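Long-range contact in putative transcriptional regulator, LysR family (Vibrio parahaemolyticus, PDB 3OXN), which probably acts as a DNA-binding transcription factor of the LysR family, of which this chain is the substrate-binding (effector-sensing) part: residues T32-A45 with W210-L222. Residues are numbered along the deposited sequence; the frame is centred on the assembly and turned at random.
Sequences TILPFALPRIYQEA and WLRSVVREECSRL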
loop_
_atom_site.group_PDB
_atom_site.type_symbol
_atom_site.label_atom_id
_atom_site.label_comp_id
_atom_site.label_asym_id
_atom_site.label_seq_id
_atom_site.Cartn_x
_atom_site.Cartn_y
_atom_site.Cartn_z
ATOM N N THR A 32 6.121 7.954 2.377
ATOM C CA THR A 32 7.291 8.803 2.509
ATOM C C THR A 32 6.905 10.260 2.556
ATOM O O THR A 32 7.572 11.060 3.212
ATOM C CB THR A 32 8.278 8.608 1.338
ATOM O OG1 THR A 32 7.713 9.172 0.154
ATOM C CG2 THR A 32 8.567 7.137 1.090
ATOM N N ILE A 33 5.837 10.618 1.855
ATOM C CA ILE A 33 5.451 12.022 1.779
ATOM C C ILE A 33 4.446 12.391 2.834
ATOM O O ILE A 33 4.747 13.118 3.769
ATOM C CB ILE A 33 4.795 12.391 0.445
ATOM C CG1 ILE A 33 5.648 11.939 -0.734
ATOM C CG2 ILE A 33 4.561 13.884 0.396
ATOM C CD1 ILE A 33 5.123 12.433 -2.059
ATOM N N LEU A 34 3.232 11.899 2.656
ATOM C CA LEU A 34 2.130 12.283 3.511
ATOM C C LEU A 34 2.348 11.966 4.990
ATOM O O LEU A 34 2.102 12.817 5.836
ATOM C CB LEU A 34 0.816 11.720 2.967
ATOM C CG LEU A 34 0.463 12.516 1.705
ATOM C CD1 LEU A 34 -0.078 11.644 0.596
ATOM C CD2 LEU A 34 -0.499 13.644 2.039
ATOM N N PRO A 35 2.817 10.753 5.317
ATOM C CA PRO A 35 3.123 10.544 6.737
ATOM C C PRO A 35 3.925 11.733 7.271
ATOM O O PRO A 35 3.638 12.284 8.336
ATOM C CB PRO A 35 3.980 9.279 6.722
ATOM C CG PRO A 35 3.497 8.522 5.528
ATOM C CD PRO A 35 3.063 9.548 4.503
ATOM N N PHE A 36 4.926 12.133 6.499
ATOM C CA PHE A 36 5.729 13.296 6.820
ATOM C C PHE A 36 4.851 14.552 6.956
ATOM O O PHE A 36 4.946 15.291 7.942
ATOM C CB PHE A 36 6.786 13.486 5.739
ATOM C CG PHE A 36 7.788 14.555 6.047
ATOM C CD1 PHE A 36 9.023 14.232 6.597
ATOM C CD2 PHE A 36 7.504 15.883 5.782
ATOM C CE1 PHE A 36 9.954 15.218 6.876
ATOM C CE2 PHE A 36 8.429 16.873 6.059
ATOM C CZ PHE A 36 9.655 16.539 6.608
ATOM N N ALA A 37 3.987 14.779 5.975
ATOM C CA ALA A 37 3.209 16.015 5.908
ATOM C C ALA A 37 1.960 16.018 6.788
ATOM O O ALA A 37 1.281 17.034 6.891
ATOM C CB ALA A 37 2.831 16.321 4.455
ATOM N N LEU A 38 1.638 14.889 7.412
ATOM C CA LEU A 38 0.380 14.791 8.153
ATOM C C LEU A 38 0.383 15.452 9.546
ATOM O O LEU A 38 -0.629 15.985 9.974
ATOM C CB LEU A 38 -0.115 13.337 8.227
ATOM C CG LEU A 38 -1.006 12.831 7.081
ATOM C CD1 LEU A 38 -1.096 11.332 7.087
ATOM C CD2 LEU A 38 -2.398 13.425 7.146
ATOM N N PRO A 39 1.512 15.409 10.265
ATOM C CA PRO A 39 1.453 15.988 11.611
ATOM C C PRO A 39 1.197 17.493 11.607
ATOM O O PRO A 39 0.394 17.976 12.405
ATOM C CB PRO A 39 2.829 15.664 12.184
ATOM C CG PRO A 39 3.248 14.431 11.448
ATOM C CD PRO A 39 2.729 14.607 10.060
ATOM N N ARG A 40 1.860 18.224 10.716
ATOM C CA ARG A 40 1.586 19.653 10.577
ATOM C C ARG A 40 0.179 19.944 10.069
ATOM O O ARG A 40 -0.363 20.994 10.371
ATOM C CB ARG A 40 2.625 20.356 9.698
ATOM C CG ARG A 40 3.596 21.251 10.491
ATOM C CD ARG A 40 4.916 20.543 10.854
ATOM N NE ARG A 40 6.046 21.053 10.072
ATOM C CZ ARG A 40 6.744 22.141 10.397
ATOM N NH1 ARG A 40 6.429 22.830 11.493
ATOM N NH2 ARG A 40 7.758 22.544 9.636
ATOM N N ILE A 41 -0.413 19.021 9.304
ATOM C CA ILE A 41 -1.781 19.197 8.801
ATOM C C ILE A 41 -2.788 19.238 9.939
ATOM O O ILE A 41 -3.570 20.176 10.051
ATOM C CB ILE A 41 -2.222 18.061 7.834
ATOM C CG1 ILE A 41 -1.339 18.016 6.588
ATOM C CG2 ILE A 41 -3.654 18.263 7.412
ATOM C CD1 ILE A 41 -1.377 19.286 5.791
ATOM N N TYR A 42 -2.763 18.199 10.767
ATOM C CA TYR A 42 -3.726 18.028 11.845
ATOM C C TYR A 42 -3.465 18.985 12.986
ATOM O O TYR A 42 -4.383 19.392 13.706
ATOM C CB TYR A 42 -3.703 16.591 12.350
ATOM C CG TYR A 42 -4.587 15.703 11.527
ATOM C CD1 TYR A 42 -5.957 15.700 11.727
ATOM C CD2 TYR A 42 -4.062 14.898 10.521
ATOM C CE1 TYR A 42 -6.774 14.911 10.976
ATOM C CE2 TYR A 42 -4.873 14.097 9.763
ATOM C CZ TYR A 42 -6.238 14.105 9.994
ATOM O OH TYR A 42 -7.083 13.302 9.252
ATOM N N GLN A 43 -2.199 19.330 13.154
ATOM C CA GLN A 43 -1.824 20.330 14.123
ATOM C C GLN A 43 -2.442 21.648 13.679
ATOM O O GLN A 43 -2.992 22.400 14.487
ATOM C CB GLN A 43 -0.300 20.415 14.206
ATOM C CG GLN A 43 0.243 21.760 14.650
ATOM C CD GLN A 43 -0.149 22.107 16.073
ATOM O OE1 GLN A 43 -0.884 21.355 16.735
ATOM N NE2 GLN A 43 0.338 23.256 16.556
ATOM N N GLU A 44 -2.386 21.894 12.373
ATOM C CA GLU A 44 -2.811 23.159 11.787
ATOM C C GLU A 44 -4.333 23.234 11.567
ATOM O O GLU A 44 -4.885 24.322 11.381
ATOM C CB GLU A 44 -2.057 23.383 10.472
ATOM C CG GLU A 44 -1.627 24.822 10.205
ATOM C CD GLU A 44 -2.229 25.387 8.931
ATOM O OE1 GLU A 44 -1.794 24.961 7.841
ATOM O OE2 GLU A 44 -3.124 26.262 9.017
ATOM N N ALA A 45 -5.005 22.083 11.598
ATOM C CA ALA A 45 -6.443 22.019 11.329
ATOM C C ALA A 45 -7.100 20.829 12.029
ATOM O O ALA A 45 -7.595 19.916 11.368
ATOM C CB ALA A 45 -6.687 21.943 9.836
ATOM N N TRP A 210 -5.739 25.701 0.238
ATOM C CA TRP A 210 -5.026 25.587 1.503
ATOM C C TRP A 210 -4.330 24.235 1.620
ATOM O O TRP A 210 -3.145 24.168 1.934
ATOM C CB TRP A 210 -5.964 25.821 2.700
ATOM C CG TRP A 210 -5.342 25.409 4.000
ATOM C CD1 TRP A 210 -4.522 26.153 4.776
ATOM C CD2 TRP A 210 -5.459 24.136 4.649
ATOM N NE1 TRP A 210 -4.121 25.435 5.876
ATOM C CE2 TRP A 210 -4.686 24.188 5.825
ATOM C CE3 TRP A 210 -6.150 22.949 4.352
ATOM C CZ2 TRP A 210 -4.579 23.118 6.709
ATOM C CZ3 TRP A 210 -6.048 21.879 5.234
ATOM C CH2 TRP A 210 -5.269 21.971 6.397
ATOM N N LEU A 211 -5.075 23.162 1.370
ATOM C CA LEU A 211 -4.522 21.805 1.411
ATOM C C LEU A 211 -3.265 21.710 0.561
ATOM O O LEU A 211 -2.230 21.233 1.022
ATOM C CB LEU A 211 -5.546 20.767 0.912
ATOM C CG LEU A 211 -5.427 19.294 1.346
ATOM C CD1 LEU A 211 -6.164 18.388 0.383
ATOM C CD2 LEU A 211 -3.994 18.838 1.463
ATOM N N ARG A 212 -3.369 22.160 -0.682
ATOM C CA ARG A 212 -2.257 22.061 -1.604
ATOM C C ARG A 212 -0.986 22.707 -1.049
ATOM O O ARG A 212 0.105 22.117 -1.103
ATOM C CB ARG A 212 -2.642 22.652 -2.950
ATOM C CG ARG A 212 -3.768 21.911 -3.580
ATOM C CD ARG A 212 -3.751 22.066 -5.076
ATOM N NE ARG A 212 -4.280 23.354 -5.487
ATOM C CZ ARG A 212 -5.565 23.675 -5.425
ATOM N NH1 ARG A 212 -6.442 22.799 -4.960
ATOM N NH2 ARG A 212 -5.973 24.869 -5.822
ATOM N N SER A 213 -1.146 23.901 -0.483
ATOM C CA SER A 213 -0.023 24.654 0.069
ATOM C C SER A 213 0.649 23.984 1.273
ATOM O O SER A 213 1.882 24.034 1.413
ATOM C CB SER A 213 -0.453 26.080 0.426
ATOM O OG SER A 213 -1.757 26.072 0.969
ATOM N N VAL A 214 -0.144 23.380 2.157
ATOM C CA VAL A 214 0.450 22.653 3.270
ATOM C C VAL A 214 1.211 21.450 2.744
ATOM O O VAL A 214 2.298 21.132 3.231
ATOM C CB VAL A 214 -0.576 22.249 4.323
ATOM C CG1 VAL A 214 -0.556 23.252 5.470
ATOM C CG2 VAL A 214 -1.951 22.181 3.715
ATOM N N VAL A 215 0.644 20.804 1.725
ATOM C CA VAL A 215 1.338 19.747 1.003
ATOM C C VAL A 215 2.603 20.326 0.375
ATOM O O VAL A 215 3.692 19.770 0.499
ATOM C CB VAL A 215 0.426 19.120 -0.105
ATOM C CG1 VAL A 215 1.219 18.228 -1.033
ATOM C CG2 VAL A 215 -0.734 18.350 0.520
ATOM N N ARG A 216 2.446 21.461 -0.294
ATOM C CA ARG A 216 3.536 22.110 -1.018
ATOM C C ARG A 216 4.737 22.412 -0.134
ATOM O O ARG A 216 5.863 22.088 -0.483
ATOM C CB ARG A 216 3.033 23.408 -1.644
ATOM C CG ARG A 216 3.650 23.759 -2.981
ATOM C CD ARG A 216 3.388 25.223 -3.360
ATOM N NE ARG A 216 2.074 25.713 -2.930
ATOM N N GLU A 217 4.504 23.037 1.014
ATOM C CA GLU A 217 5.613 23.480 1.851
ATOM C C GLU A 217 6.176 22.365 2.729
ATOM O O GLU A 217 7.295 22.480 3.248
ATOM C CB GLU A 217 5.209 24.685 2.701
ATOM C CG GLU A 217 4.040 24.415 3.603
ATOM C CD GLU A 217 4.029 25.328 4.810
ATOM O OE1 GLU A 217 4.683 26.400 4.737
ATOM O OE2 GLU A 217 3.377 24.966 5.823
ATOM N N GLU A 218 5.396 21.297 2.898
ATOM C CA GLU A 218 5.859 20.102 3.606
ATOM C C GLU A 218 6.714 19.233 2.689
ATOM O O GLU A 218 7.739 18.708 3.111
ATOM C CB GLU A 218 4.677 19.310 4.163
ATOM C CG GLU A 218 4.055 19.924 5.410
ATOM C CD GLU A 218 5.048 20.018 6.569
ATOM O OE1 GLU A 218 5.814 19.046 6.780
ATOM O OE2 GLU A 218 5.069 21.071 7.260
ATOM N N CYS A 219 6.277 19.086 1.438
ATOM C CA CYS A 219 7.104 18.508 0.382
ATOM C C CYS A 219 8.370 19.329 0.269
ATOM O O CYS A 219 9.480 18.798 0.292
ATOM C CB CYS A 219 6.391 18.579 -0.962
ATOM S SG CYS A 219 5.231 17.259 -1.290
ATOM N N SER A 220 8.189 20.638 0.130
ATOM C CA SER A 220 9.314 21.558 0.084
ATOM C C SER A 220 10.178 21.217 1.282
ATOM O O SER A 220 11.357 20.892 1.140
ATOM C CB SER A 220 8.829 23.007 0.165
ATOM O OG SER A 220 9.339 23.783 -0.911
ATOM N N ARG A 221 9.563 21.241 2.461
ATOM C CA ARG A 221 10.253 20.942 3.711
ATOM C C ARG A 221 10.984 19.604 3.633
ATOM O O ARG A 221 12.068 19.440 4.191
ATOM C CB ARG A 221 9.249 20.926 4.863
ATOM C CG ARG A 221 9.686 21.706 6.088
ATOM C CD ARG A 221 8.758 21.432 7.275
ATOM N NE ARG A 221 9.061 20.203 8.024
ATOM C CZ ARG A 221 10.248 19.587 8.057
ATOM N NH1 ARG A 221 10.397 18.478 8.778
ATOM N NH2 ARG A 221 11.293 20.065 7.381
ATOM N N LEU A 222 10.384 18.651 2.928
ATOM C CA LEU A 222 10.916 17.288 2.865
ATOM C C LEU A 222 12.189 17.246 2.026
ATOM O O LEU A 222 13.177 16.608 2.393
ATOM C CB LEU A 222 9.859 16.317 2.310
ATOM C CG LEU A 222 10.124 14.807 2.359
ATOM C CD1 LEU A 222 10.325 14.377 3.786
ATOM C CD2 LEU A 222 8.988 14.013 1.737
#
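Glu-218 lies across Ala-37, its CB 3.5 Å from Ala-37 CB, where the helices 32-44 and 210-222 come nearest in backbone. From there its chain, bent at chi2, carries the carboxylate between Phe-36 and Arg-40. OE2 makes a salt bridge with Arg-40 NE at 3.0 Å, the guanidinium standing nearly upright on the carboxylate plane (83°), while OE1 of Glu-218 lies 3.5 Å from Phe-36 CE2 and has a long ion pair with Arg-221 in its own helix. The shared carboxylate probably offsets the charge of the two neighbouring arginines. Leu-222 puts CD1 over one face of the Phe-36 ring. The two helix segments cross at 122°, axes 9.3 Å apart at their closest, side by side on one sheet of a two-lobed periplasmic-binding-protein fold; Ile-33 and Leu-34 reach Ile-73 of that sheet, and Leu-38 and Tyr-42 turn to the second subunit. Farther along, Ile-41 CD1 packs against Val-214 CB at 3.4 Å. Trp-210, its CG anti to the backbone N, brings the indole edge to Glu-44: NE1 donates to OE1 at 3.1 Å, bent to 137°, on its syn side, somewhat out of the carboxylate plane. Ala-45 CB touches the benzo end of the indole at CH2, 3.7 Å away.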